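Local structure of HNH endonuclease (Geobacter metallireducens, 4H9D) at residues A[71-74]-A[75-78]. The protein is probably a manganese-dependent nicking endonuclease of the HNH family, binding nucleic acid and cutting one strand of it. Residues are numbered along the deposited sequence; the frame is centred on the assembly and turned at random.
Sequences PACK and ECNN. With ZN (zinc ion), chain D.
With chi1 at 76°, Cys73 tucks its SG over its own main chain, flanked by N and C, while Cys76, three residues on, swings its SG back with chi1 at -87°; together the two torsions bring both sulfurs to one zinc ion. This is the second CxxC pair of a Cys4 zinc site in the HNH domain, a member of the His-Me finger clan, and it sits where strand 69-73 runs into helix 74-82. Cys73 SG and Cys76 SG each lie 2.5 Å from the zinc, and Cys38 and Cys41 supply the other two sulfurs, which ties this strand-to-helix corner to the chain around the first CxxC pair.

Cys73 has a second task. It is the N-cap of the helix, and its SG accepts a nearly straight capping hydrogen bond (169°) from Cys76 N at 3.6 Å, so one sulfur is gripped by the metal and by an N-H of the helix's first turn. That N-H probably draws some negative charge off the thiolate and helps hold its rotation. Cys73 O starts the helical ladder: Asn77 N reaches it at 2.9 Å, almost in line with the carbonyl bond. The next rung, Asn78 N to Lys74 O, is weak at 3.3 Å.

The methyl group of Ala72, covered by Tyr40, faces Asn77, with CB to CB at 4.3 Å, and both side chains also touch Asp53 on the neighbouring antiparallel strand. On the exposed side Glu75 extends past the corner, and its OE2 is hydrogen-bonded to Tyr91 OH in helix 85-92. Lys74 and Asn78 pass at a slant, and Asn78 ND2 lies 2.7 Å from Lys74 O, at an angle too poor to count as a hydrogen bond.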
loop_
_atom_site.group_PDB
_atom_site.type_symbol
_atom_site.label_atom_id
_atom_site.label_comp_id
_atom_site.label_asym_id
_atom_site.label_seq_id
_atom_site.Cartn_x
_atom_site.Cartn_y
_atom_site.Cartn_z
ATOM N N PRO A 71 -2.910 20.671 -11.481
ATOM C CA PRO A 71 -1.531 20.220 -11.747
ATOM C C PRO A 71 -0.825 19.842 -10.458
ATOM O O PRO A 71 -0.901 20.578 -9.484
ATOM C CB PRO A 71 -0.855 21.446 -12.377
ATOM C CG PRO A 71 -1.959 22.501 -12.507
ATOM C CD PRO A 71 -2.965 22.137 -11.447
ATOM N N ALA A 72 -0.131 18.711 -10.440
ATOM C CA ALA A 72 0.577 18.314 -9.231
ATOM C C ALA A 72 1.930 17.689 -9.557
ATOM O O ALA A 72 2.093 17.051 -10.599
ATOM C CB ALA A 72 -0.266 17.344 -8.434
ATOM N N CYS A 73 2.902 17.887 -8.667
ATOM C CA CYS A 73 4.247 17.330 -8.839
ATOM C C CYS A 73 4.260 15.880 -8.356
ATOM O O CYS A 73 3.386 15.454 -7.600
ATOM C CB CYS A 73 5.275 18.138 -8.045
ATOM S SG CYS A 73 5.274 17.825 -6.248
ATOM N N LYS A 74 5.258 15.124 -8.798
ATOM C CA LYS A 74 5.396 13.715 -8.439
ATOM C C LYS A 74 5.078 13.394 -6.969
ATOM O O LYS A 74 4.145 12.643 -6.671
ATOM C CB LYS A 74 6.818 13.263 -8.803
ATOM C CG LYS A 74 7.206 11.849 -8.399
ATOM C CD LYS A 74 8.539 11.459 -9.034
ATOM C CE LYS A 74 9.631 12.498 -8.766
ATOM N NZ LYS A 74 10.910 12.194 -9.478
ATOM N N GLU A 75 5.853 13.986 -6.063
ATOM C CA GLU A 75 5.722 13.781 -4.620
ATOM C C GLU A 75 4.330 14.044 -4.040
ATOM O O GLU A 75 3.784 13.216 -3.304
ATOM C CB GLU A 75 6.752 14.651 -3.908
ATOM C CG GLU A 75 6.843 14.448 -2.415
ATOM C CD GLU A 75 7.930 15.307 -1.792
ATOM O OE1 GLU A 75 9.101 15.165 -2.206
ATOM O OE2 GLU A 75 7.617 16.124 -0.896
ATOM N N CYS A 76 3.765 15.203 -4.359
ATOM C CA CYS A 76 2.441 15.570 -3.868
ATOM C C CYS A 76 1.362 14.644 -4.411
ATOM O O CYS A 76 0.446 14.244 -3.685
ATOM C CB CYS A 76 2.092 17.013 -4.261
ATOM S SG CYS A 76 2.654 18.290 -3.105
ATOM N N ASN A 77 1.462 14.299 -5.687
ATOM C CA ASN A 77 0.449 13.446 -6.283
ATOM C C ASN A 77 0.293 12.095 -5.598
ATOM O O ASN A 77 -0.835 11.615 -5.446
ATOM C CB ASN A 77 0.728 13.238 -7.766
ATOM C CG ASN A 77 -0.342 12.418 -8.433
ATOM O OD1 ASN A 77 -1.529 12.748 -8.361
ATOM N ND2 ASN A 77 0.064 11.335 -9.080
ATOM N N ASN A 78 1.409 11.480 -5.195
ATOM C CA ASN A 78 1.377 10.174 -4.525
ATOM C C ASN A 78 0.989 10.307 -3.063
ATOM O O ASN A 78 0.051 9.660 -2.599
ATOM C CB ASN A 78 2.741 9.504 -4.607
ATOM C CG ASN A 78 3.210 9.335 -6.030
ATOM O OD1 ASN A 78 2.585 8.623 -6.819
ATOM N ND2 ASN A 78 4.306 10.001 -6.376
HETATM ZN ZN ZN D . 3.867 19.509 -4.976
#